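Local coordinates for putative uncharacterized protein (Cricetid herpesvirus 2, PDB 4ZKQ) that is a viral chemokine-binding protein that probably serves as a decoy receptor, capturing chemokines of the infected host, at residues 61-66 against 190-195; 147-152 against 259-264; 204-209 against 239-244. One frame throughout, in Å; residues are numbered along the deposited sequence.

Two β sheets meet face to face here. Interactions 1 and 2 both join the four-stranded sheet that holds 63-65 and 147-152 to the sheet that holds 190-195, 206-223, 233-244 and 260-263, while interaction 3 lies within that second sheet. The centres of interactions 1 and 2 are about 11 Å apart, those of 2 and 3 about 8 Å. R151 of interaction 2 ties to interaction 1, its NH1 lying 2.9 Å from L65 O. Interaction 3 adjoins both others: L65 CD1 is 3.4 Å from I209 CD1, and V260 N is 2.9 Å from G243 O. The sugar on N205 belongs to interaction 3, and the R151 side chain comes within about 6 Å, nearest atoms, of a bound NAG.

Interaction 1: residues 61-66 against 190-195; sequences KFLDLL and LEMKQV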
loop_
_atom_site.group_PDB
_atom_site.type_symbol
_atom_site.label_atom_id
_atom_site.label_comp_id
_atom_site.label_asym_id
_atom_site.label_seq_id
_atom_site.Cartn_x
_atom_site.Cartn_y
_atom_site.Cartn_z
ATOM N N LYS A 61 6.233 -9.093 13.084
ATOM C CA LYS A 61 5.717 -9.863 14.213
ATOM C C LYS A 61 5.072 -11.176 13.781
ATOM O O LYS A 61 4.408 -11.240 12.745
ATOM C CB LYS A 61 4.688 -9.054 14.983
ATOM C CG LYS A 61 5.244 -7.813 15.654
ATOM C CD LYS A 61 4.167 -7.087 16.423
ATOM C CE LYS A 61 4.768 -5.957 17.241
ATOM N NZ LYS A 61 3.745 -5.248 18.051
ATOM N N PHE A 62 5.255 -12.206 14.604
ATOM C CA PHE A 62 4.646 -13.513 14.380
ATOM C C PHE A 62 3.735 -13.909 15.538
ATOM O O PHE A 62 4.016 -13.590 16.692
ATOM C CB PHE A 62 5.722 -14.580 14.201
ATOM C CG PHE A 62 6.496 -14.467 12.919
ATOM C CD1 PHE A 62 7.587 -13.622 12.825
ATOM C CD2 PHE A 62 6.147 -15.227 11.818
ATOM C CE1 PHE A 62 8.301 -13.522 11.655
ATOM C CE2 PHE A 62 6.862 -15.136 10.642
ATOM C CZ PHE A 62 7.939 -14.281 10.558
ATOM N N LEU A 63 2.642 -14.594 15.211
ATOM C CA LEU A 63 1.776 -15.229 16.199
ATOM C C LEU A 63 1.746 -16.730 15.955
ATOM O O LEU A 63 1.804 -17.179 14.809
ATOM C CB LEU A 63 0.354 -14.683 16.128
ATOM C CG LEU A 63 -0.075 -13.530 17.030
ATOM C CD1 LEU A 63 -1.563 -13.304 16.837
ATOM C CD2 LEU A 63 0.236 -13.790 18.495
ATOM N N ASP A 64 1.647 -17.511 17.026
ATOM C CA ASP A 64 1.524 -18.951 16.871
ATOM C C ASP A 64 0.081 -19.263 16.502
ATOM O O ASP A 64 -0.826 -19.106 17.316
ATOM C CB ASP A 64 1.943 -19.694 18.140
ATOM C CG ASP A 64 1.935 -21.202 17.953
ATOM O OD1 ASP A 64 2.725 -21.706 17.123
ATOM O OD2 ASP A 64 1.141 -21.883 18.634
ATOM N N LEU A 65 -0.119 -19.683 15.258
ATOM C CA LEU A 65 -1.451 -19.922 14.717
ATOM C C LEU A 65 -1.448 -21.190 13.878
ATOM O O LEU A 65 -0.553 -21.387 13.050
ATOM C CB LEU A 65 -1.911 -18.739 13.862
ATOM C CG LEU A 65 -2.047 -17.377 14.541
ATOM C CD1 LEU A 65 -2.208 -16.305 13.489
ATOM C CD2 LEU A 65 -3.233 -17.355 15.490
ATOM N N LEU A 66 -2.452 -22.039 14.084
ATOM C CA LEU A 66 -2.541 -23.314 13.379
ATOM C C LEU A 66 -1.186 -24.020 13.365
ATOM O O LEU A 66 -0.757 -24.547 12.343
ATOM C CB LEU A 66 -3.064 -23.093 11.956
ATOM C CG LEU A 66 -4.507 -22.584 11.900
ATOM C CD1 LEU A 66 -4.923 -22.187 10.491
ATOM C CD2 LEU A 66 -5.464 -23.634 12.437
ATOM N N LEU A 190 2.309 -1.979 14.232
ATOM C CA LEU A 190 1.505 -3.138 13.870
ATOM C C LEU A 190 1.269 -3.973 15.115
ATOM O O LEU A 190 2.217 -4.409 15.763
ATOM C CB LEU A 190 2.187 -3.990 12.798
ATOM C CG LEU A 190 1.419 -5.205 12.245
ATOM C CD1 LEU A 190 1.870 -5.496 10.821
ATOM C CD2 LEU A 190 1.628 -6.448 13.097
ATOM N N GLU A 191 0.002 -4.181 15.443
ATOM C CA GLU A 191 -0.388 -5.074 16.530
ATOM C C GLU A 191 -1.283 -6.159 15.944
ATOM O O GLU A 191 -2.170 -5.857 15.148
ATOM C CB GLU A 191 -1.122 -4.306 17.634
ATOM C CG GLU A 191 -0.335 -3.149 18.261
ATOM C CD GLU A 191 0.740 -3.593 19.243
ATOM O OE1 GLU A 191 1.070 -4.796 19.291
ATOM O OE2 GLU A 191 1.258 -2.723 19.979
ATOM N N MET A 192 -1.038 -7.412 16.311
ATOM C CA MET A 192 -1.883 -8.513 15.857
ATOM C C MET A 192 -2.364 -9.341 17.042
ATOM O O MET A 192 -1.614 -9.588 17.986
ATOM C CB MET A 192 -1.131 -9.398 14.858
ATOM C CG MET A 192 0.096 -10.067 15.422
ATOM S SD MET A 192 1.183 -10.785 14.160
ATOM C CE MET A 192 0.015 -11.736 13.188
ATOM N N LYS A 193 -3.628 -9.749 16.995
ATOM C CA LYS A 193 -4.184 -10.617 18.026
ATOM C C LYS A 193 -5.249 -11.541 17.452
ATOM O O LYS A 193 -6.040 -11.146 16.597
ATOM C CB LYS A 193 -4.771 -9.787 19.170
ATOM C CG LYS A 193 -5.888 -8.834 18.760
ATOM C CD LYS A 193 -6.591 -8.246 19.982
ATOM C CE LYS A 193 -7.525 -7.103 19.599
ATOM N NZ LYS A 193 -8.891 -7.274 20.169
ATOM N N GLN A 194 -5.261 -12.779 17.920
ATOM C CA GLN A 194 -6.309 -13.700 17.531
ATOM C C GLN A 194 -7.608 -13.289 18.206
ATOM O O GLN A 194 -7.623 -12.946 19.389
ATOM C CB GLN A 194 -5.940 -15.135 17.894
ATOM C CG GLN A 194 -7.011 -16.134 17.516
ATOM C CD GLN A 194 -6.584 -17.554 17.770
ATOM O OE1 GLN A 194 -5.509 -17.802 18.314
ATOM N NE2 GLN A 194 -7.422 -18.502 17.371
ATOM N N VAL A 195 -8.687 -13.296 17.431
ATOM C CA VAL A 195 -10.016 -12.973 17.926
ATOM C C VAL A 195 -10.967 -14.107 17.570
ATOM O O VAL A 195 -10.672 -14.921 16.695
ATOM C CB VAL A 195 -10.545 -11.652 17.334
ATOM C CG1 VAL A 195 -9.732 -10.469 17.848
ATOM C CG2 VAL A 195 -10.528 -11.702 15.808
#
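K61, L63 and L65 meet L190, E191, M192 and Q194 in a face-to-face packing of two β sheets, with no backbone pairing between them. Strands 63-65 and 190-195 run in nearly the same direction, 27° apart, and their axes stand 8.5 Å from each other, the spacing of layers filled by side chains. Alternate residues of 61-66 face the other strand.

At the start of 190-195, the carbonyl of L190 accepts a hydrogen bond from K61, NZ to O 2.9 Å, the ammonium lying in the carbonyl plane. Lysine suits the place because its extended chain spans the gap, its CD passing 3.4 Å from L190 O. E187 O is a second acceptor for this ammonium. E191 starts out away from 61-66, but a bend at chi2 (-76°) turns CD back, and its carboxylate forms a salt bridge, OE1 to K61 NZ 3.0 Å. One nitrogen is thus gripped by a carboxylate and two backbone carbonyls, which would favour its charged form.

M192 follows, at the middle of the contact. Its chi1 of 62° sets CG in the crowded position between backbone N and carbonyl carbon, and the side chain meets L63 tip to tip, CG to CG 3.8 Å. Farther along M192, SD lies 3.6 Å from K61 O; the flexible, unbranched thioether can fit both a leucine branch and a backbone oxygen. K193 turns its side chain away, yet its backbone is covered by L63 CD1.

Q194 closes the contact. Extended beyond CG, it slides past L65 in the opposite direction; L65 itself also rests on I209 of the next strand. The polar amide suits this exposed margin, where its OE1 lies 3.7 Å from the methyl L65 CD2.

Interaction 2: residues 147-152 against 259-264; sequences LAVLRV and MVYVHL
In Y261 a chi1 of 72° sets CG between the backbone N and the carbonyl carbon, and the ring beyond it lies against L147; in M259 a bend at chi3 (-64°) puts CE over the guanidinium of R151.

The phenol serves in two ways. Its OH accepts a hydrogen bond from L147 N at 3.0 Å, fairly straight with an N-H...O angle of 159°, while one ring face takes the aliphatic part of the same leucine. L147 CB makes a CH-π contact 4.1 Å from the ring centroid, and CD1 stands 4.0 Å above the ring plane, over the centre. Tyrosine suits the place because it combines a flat apolar surface with a polar tip that satisfies a backbone N-H. The neighbouring carbonyl fares differently: L147 O is buried with no polar partner and has Y261 CE2 3.4 Å away. V149 CG2 touches the ring obliquely, and the more exposed H263 brings CE1 to 4.0 Å from L147 CG.

At the other end R151 and M259 cross at about a right angle. The methyl CE sits over the centre of the guanidinium plane and only 3.2 Å from R151 CZ, a tight fit, while SD lies 3.5 Å from R151 CD. A slim thioether can lie over the planar group and leave its N-H bonds to other partners: NH1 bonds to L65 O and NH2 to L66 O, which should fix the plane's rotation.

The strands run roughly antiparallel but belong to different sheets. Strand 147-152 is bonded between 68-74 and 108-111, whereas 260-263 borders 233-244; the side chains of V149 and M259 also rest on F110, and Y261 covers L242.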
loop_
_atom_site.group_PDB
_atom_site.type_symbol
_atom_site.label_atom_id
_atom_site.label_comp_id
_atom_site.label_asym_id
_atom_site.label_seq_id
_atom_site.Cartn_x
_atom_site.Cartn_y
_atom_site.Cartn_z
ATOM N N LEU A 147 -3.007 -9.363 1.173
ATOM C CA LEU A 147 -2.084 -9.703 2.238
ATOM C C LEU A 147 -1.041 -10.701 1.778
ATOM O O LEU A 147 -1.272 -11.486 0.861
ATOM C CB LEU A 147 -2.846 -10.287 3.424
ATOM C CG LEU A 147 -4.072 -9.511 3.891
ATOM C CD1 LEU A 147 -4.808 -10.337 4.924
ATOM C CD2 LEU A 147 -3.670 -8.155 4.450
ATOM N N ALA A 148 0.113 -10.645 2.428
ATOM C CA ALA A 148 1.123 -11.674 2.309
ATOM C C ALA A 148 1.206 -12.339 3.664
ATOM O O ALA A 148 1.207 -11.658 4.689
ATOM C CB ALA A 148 2.454 -11.101 1.907
ATOM N N VAL A 149 1.256 -13.665 3.664
ATOM C CA VAL A 149 1.290 -14.428 4.899
ATOM C C VAL A 149 2.535 -15.286 4.885
ATOM O O VAL A 149 2.812 -15.971 3.905
ATOM C CB VAL A 149 0.030 -15.299 5.066
ATOM C CG1 VAL A 149 0.052 -16.021 6.405
ATOM C CG2 VAL A 149 -1.210 -14.443 4.964
ATOM N N LEU A 150 3.302 -15.214 5.965
ATOM C CA LEU A 150 4.500 -16.021 6.113
ATOM C C LEU A 150 4.289 -17.012 7.237
ATOM O O LEU A 150 3.708 -16.669 8.266
ATOM C CB LEU A 150 5.723 -15.153 6.402
ATOM C CG LEU A 150 6.121 -14.159 5.308
ATOM C CD1 LEU A 150 5.340 -12.872 5.472
ATOM C CD2 LEU A 150 7.605 -13.901 5.375
ATOM N N ARG A 151 4.758 -18.239 7.032
ATOM C CA ARG A 151 4.623 -19.285 8.040
ATOM C C ARG A 151 5.923 -20.056 8.190
ATOM O O ARG A 151 6.590 -20.386 7.209
ATOM C CB ARG A 151 3.468 -20.223 7.688
ATOM C CG ARG A 151 2.120 -19.641 8.085
ATOM C CD ARG A 151 0.942 -20.471 7.628
ATOM N NE ARG A 151 0.896 -21.789 8.252
ATOM C CZ ARG A 151 0.416 -22.034 9.466
ATOM N NH1 ARG A 151 -0.057 -21.048 10.222
ATOM N NH2 ARG A 151 0.414 -23.276 9.927
ATOM N N VAL A 152 6.291 -20.309 9.442
ATOM C CA VAL A 152 7.532 -20.997 9.757
ATOM C C VAL A 152 7.336 -21.742 11.091
ATOM O O VAL A 152 6.622 -21.260 11.970
ATOM C CB VAL A 152 8.714 -19.993 9.807
ATOM C CG1 VAL A 152 8.545 -18.996 10.956
ATOM C CG2 VAL A 152 10.041 -20.708 9.894
ATOM N N MET A 259 -2.749 -23.402 2.974
ATOM C CA MET A 259 -3.455 -22.371 3.720
ATOM C C MET A 259 -3.792 -21.185 2.828
ATOM O O MET A 259 -3.031 -20.827 1.924
ATOM C CB MET A 259 -2.644 -21.896 4.926
ATOM C CG MET A 259 -3.429 -20.954 5.822
ATOM S SD MET A 259 -2.585 -20.569 7.363
ATOM C CE MET A 259 -2.529 -22.194 8.122
ATOM N N VAL A 260 -4.946 -20.593 3.103
ATOM C CA VAL A 260 -5.431 -19.414 2.400
ATOM C C VAL A 260 -5.896 -18.387 3.409
ATOM O O VAL A 260 -5.920 -18.662 4.611
ATOM C CB VAL A 260 -6.604 -19.744 1.467
ATOM C CG1 VAL A 260 -6.172 -20.720 0.407
ATOM C CG2 VAL A 260 -7.765 -20.312 2.272
ATOM N N TYR A 261 -6.281 -17.211 2.924
ATOM C CA TYR A 261 -6.946 -16.236 3.772
ATOM C C TYR A 261 -8.211 -15.733 3.098
ATOM O O TYR A 261 -8.361 -15.821 1.878
ATOM C CB TYR A 261 -6.015 -15.058 4.121
ATOM C CG TYR A 261 -5.722 -14.081 2.995
ATOM C CD1 TYR A 261 -6.661 -13.145 2.600
ATOM C CD2 TYR A 261 -4.491 -14.078 2.351
ATOM C CE1 TYR A 261 -6.399 -12.249 1.587
ATOM C CE2 TYR A 261 -4.219 -13.187 1.335
ATOM C CZ TYR A 261 -5.175 -12.272 0.959
ATOM O OH TYR A 261 -4.912 -11.376 -0.051
ATOM N N VAL A 262 -9.116 -15.219 3.918
ATOM C CA VAL A 262 -10.297 -14.511 3.453
ATOM C C VAL A 262 -10.424 -13.224 4.255
ATOM O O VAL A 262 -10.152 -13.216 5.456
ATOM C CB VAL A 262 -11.579 -15.370 3.612
ATOM C CG1 VAL A 262 -12.822 -14.554 3.307
ATOM C CG2 VAL A 262 -11.519 -16.584 2.705
ATOM N N HIS A 263 -10.807 -12.137 3.590
ATOM C CA HIS A 263 -11.112 -10.883 4.274
ATOM C C HIS A 263 -12.457 -10.978 4.988
ATOM O O HIS A 263 -13.431 -11.453 4.408
ATOM C CB HIS A 263 -11.153 -9.710 3.287
ATOM C CG HIS A 263 -9.851 -9.438 2.604
ATOM N ND1 HIS A 263 -8.725 -9.013 3.285
ATOM C CD2 HIS A 263 -9.492 -9.515 1.304
ATOM C CE1 HIS A 263 -7.737 -8.850 2.435
ATOM N NE2 HIS A 263 -8.169 -9.149 1.218
ATOM N N LEU A 264 -12.510 -10.512 6.233
ATOM C CA LEU A 264 -13.768 -10.439 6.979
ATOM C C LEU A 264 -14.238 -8.989 7.113
ATOM O O LEU A 264 -13.432 -8.061 7.088
ATOM C CB LEU A 264 -13.606 -11.074 8.360
ATOM C CG LEU A 264 -13.145 -12.532 8.363
ATOM C CD1 LEU A 264 -12.858 -12.984 9.786
ATOM C CD2 LEU A 264 -14.180 -13.436 7.704
#

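Interaction 3: residues 204-209 against 239-244; sequences ENQTCI and LTALGF. With NAG (2-acetamido-2-deoxy-beta-D-glucopyranose), chain B; NAG (2-acetamido-2-deoxy-beta-D-glucopyranose), chain C.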
loop_
_atom_site.group_PDB
_atom_site.type_symbol
_atom_site.label_atom_id
_atom_site.label_comp_id
_atom_site.label_asym_id
_atom_site.label_seq_id
_atom_site.Cartn_x
_atom_site.Cartn_y
_atom_site.Cartn_z
ATOM N N GLU A 204 -11.997 -24.335 6.541
ATOM C CA GLU A 204 -11.679 -25.361 7.518
ATOM C C GLU A 204 -10.604 -24.854 8.477
ATOM O O GLU A 204 -9.644 -24.204 8.062
ATOM C CB GLU A 204 -11.224 -26.642 6.821
ATOM C CG GLU A 204 -12.245 -27.173 5.827
ATOM C CD GLU A 204 -13.634 -27.290 6.430
ATOM O OE1 GLU A 204 -13.792 -28.055 7.405
ATOM O OE2 GLU A 204 -14.561 -26.607 5.942
ATOM N N ASN A 205 -10.785 -25.153 9.760
ATOM C CA ASN A 205 -9.880 -24.706 10.816
ATOM C C ASN A 205 -9.727 -23.186 10.821
ATOM O O ASN A 205 -8.642 -22.647 11.040
ATOM C CB ASN A 205 -8.523 -25.411 10.679
ATOM C CG ASN A 205 -8.491 -26.728 11.437
ATOM O OD1 ASN A 205 -9.544 -27.275 11.766
ATOM N ND2 ASN A 205 -7.296 -27.239 11.725
ATOM N N GLN A 206 -10.850 -22.504 10.615
ATOM C CA GLN A 206 -10.853 -21.061 10.476
ATOM C C GLN A 206 -10.334 -20.386 11.733
ATOM O O GLN A 206 -10.779 -20.669 12.845
ATOM C CB GLN A 206 -12.251 -20.550 10.146
ATOM C CG GLN A 206 -12.288 -19.050 9.909
ATOM C CD GLN A 206 -13.539 -18.594 9.195
ATOM O OE1 GLN A 206 -14.023 -19.255 8.275
ATOM N NE2 GLN A 206 -14.071 -17.454 9.614
ATOM N N THR A 207 -9.377 -19.494 11.524
ATOM C CA THR A 207 -8.717 -18.766 12.593
ATOM C C THR A 207 -8.747 -17.288 12.238
ATOM O O THR A 207 -8.293 -16.905 11.161
ATOM C CB THR A 207 -7.267 -19.244 12.776
ATOM O OG1 THR A 207 -7.257 -20.663 12.971
ATOM C CG2 THR A 207 -6.604 -18.565 13.966
ATOM N N CYS A 208 -9.297 -16.469 13.129
ATOM C CA CYS A 208 -9.473 -15.048 12.853
ATOM C C CYS A 208 -8.448 -14.195 13.594
ATOM O O CYS A 208 -8.185 -14.396 14.782
ATOM C CB CYS A 208 -10.888 -14.607 13.217
ATOM S SG CYS A 208 -12.162 -15.390 12.203
ATOM N N ILE A 209 -7.875 -13.247 12.860
ATOM C CA ILE A 209 -6.825 -12.368 13.365
ATOM C C ILE A 209 -7.187 -10.927 13.079
ATOM O O ILE A 209 -7.577 -10.593 11.956
ATOM C CB ILE A 209 -5.459 -12.649 12.708
ATOM C CG1 ILE A 209 -5.069 -14.118 12.850
ATOM C CG2 ILE A 209 -4.366 -11.754 13.304
ATOM C CD1 ILE A 209 -4.554 -14.689 11.555
ATOM N N LEU A 239 -9.270 -7.383 9.441
ATOM C CA LEU A 239 -9.844 -8.580 10.025
ATOM C C LEU A 239 -9.696 -9.711 9.021
ATOM O O LEU A 239 -10.276 -9.670 7.939
ATOM C CB LEU A 239 -11.307 -8.357 10.404
ATOM C CG LEU A 239 -11.937 -9.475 11.240
ATOM C CD1 LEU A 239 -11.197 -9.681 12.559
ATOM C CD2 LEU A 239 -13.408 -9.179 11.490
ATOM N N THR A 240 -8.896 -10.706 9.388
ATOM C CA THR A 240 -8.475 -11.744 8.464
ATOM C C THR A 240 -8.769 -13.143 8.987
ATOM O O THR A 240 -8.419 -13.465 10.119
ATOM C CB THR A 240 -6.967 -11.644 8.184
ATOM O OG1 THR A 240 -6.631 -10.293 7.846
ATOM C CG2 THR A 240 -6.581 -12.568 7.045
ATOM N N ALA A 241 -9.391 -13.967 8.146
ATOM C CA ALA A 241 -9.576 -15.393 8.428
ATOM C C ALA A 241 -8.516 -16.237 7.726
ATOM O O ALA A 241 -8.368 -16.165 6.508
ATOM C CB ALA A 241 -10.966 -15.841 7.994
ATOM N N LEU A 242 -7.777 -17.025 8.500
ATOM C CA LEU A 242 -6.858 -18.019 7.956
ATOM C C LEU A 242 -7.477 -19.407 8.052
ATOM O O LEU A 242 -8.223 -19.684 8.986
ATOM C CB LEU A 242 -5.530 -18.012 8.706
ATOM C CG LEU A 242 -4.761 -16.689 8.725
ATOM C CD1 LEU A 242 -3.415 -16.905 9.382
ATOM C CD2 LEU A 242 -4.595 -16.140 7.328
ATOM N N GLY A 243 -7.136 -20.282 7.111
ATOM C CA GLY A 243 -7.652 -21.640 7.117
ATOM C C GLY A 243 -7.459 -22.342 5.788
ATOM O O GLY A 243 -6.623 -21.939 4.980
ATOM N N PHE A 244 -8.232 -23.402 5.564
ATOM C CA PHE A 244 -8.115 -24.190 4.340
ATOM C C PHE A 244 -9.462 -24.309 3.657
ATOM O O PHE A 244 -10.482 -24.536 4.310
ATOM C CB PHE A 244 -7.558 -25.580 4.640
ATOM C CG PHE A 244 -6.337 -25.566 5.506
ATOM C CD1 PHE A 244 -6.454 -25.521 6.883
ATOM C CD2 PHE A 244 -5.071 -25.601 4.945
ATOM C CE1 PHE A 244 -5.330 -25.507 7.686
ATOM C CE2 PHE A 244 -3.943 -25.590 5.745
ATOM C CZ PHE A 244 -4.074 -25.542 7.115
HETATM C C1 NAG B . -7.191 -28.479 12.469
HETATM C C2 NAG B . -7.920 -29.642 11.888
HETATM C C3 NAG B . -6.914 -30.703 11.416
HETATM C C4 NAG B . -5.750 -29.993 10.736
HETATM C C5 NAG B . -4.957 -29.282 11.808
HETATM C C6 NAG B . -4.219 -28.068 11.262
HETATM C C7 NAG B . -10.201 -30.210 12.741
HETATM C C8 NAG B . -11.043 -30.770 13.839
HETATM N N2 NAG B . -8.763 -30.171 12.895
HETATM O O3 NAG B . -7.523 -31.565 10.512
HETATM O O4 NAG B . -4.989 -30.991 10.079
HETATM O O5 NAG B . -5.831 -28.841 12.840
HETATM O O6 NAG B . -2.815 -28.289 11.350
HETATM O O7 NAG B . -10.742 -29.797 11.730
HETATM C C1 NAG C . -4.308 -30.617 8.851
HETATM C C2 NAG C . -5.185 -29.975 7.830
HETATM C C3 NAG C . -4.385 -29.786 6.522
HETATM C C4 NAG C . -3.004 -29.155 6.752
HETATM C C5 NAG C . -2.296 -29.723 7.960
HETATM C C6 NAG C . -1.090 -28.855 8.292
HETATM C C7 NAG C . -7.446 -30.299 6.846
HETATM C C8 NAG C . -8.617 -31.187 6.579
HETATM N N2 NAG C . -6.304 -30.802 7.576
HETATM O O3 NAG C . -5.105 -28.951 5.671
HETATM O O4 NAG C . -2.212 -29.390 5.608
HETATM O O5 NAG C . -3.179 -29.745 9.070
HETATM O O6 NAG C . -0.443 -29.344 9.460
HETATM O O7 NAG C . -7.456 -29.150 6.441
HETATM O O HOH W 1 -5.273 -9.553 10.175
#
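E204 and F244 exchange two backbone hydrogen bonds, as do T207 with L242 and I209 with T240; L242 N to T207 O is 2.7 Å. Between these pairs, CA-H...O contacts such as Q206 CA to L242 O (3.3 Å) fill in. Water 1 donates to I209 O and lies 2.8 Å from T240 OG1.

The register slips by one between E204 and T207. N205 takes the left-handed backbone conformation that asparagine tolerates well, and T207 OG1 donates to N205 O across the corner. Glycine suits position 243, where CA lies 3.4 Å from E204 O and leaves no room for a side chain.

Apolar contacts follow on one face, where I209 CD1 presses unusually tightly on L242 CD1 at 3.3 Å. On the other, A241 CB lies against Q206 and near C208 SG, which forms a disulfide with C197.

Sugar joins at the corner: N205 ND2 carries the chain B NAG covalently, and the chain C NAG sets O3 3.4 Å above the ring plane of F244, over its centre. The whole is an antiparallel β pair interrupted by a β bulge, with an N-glycosylation site at the bulge.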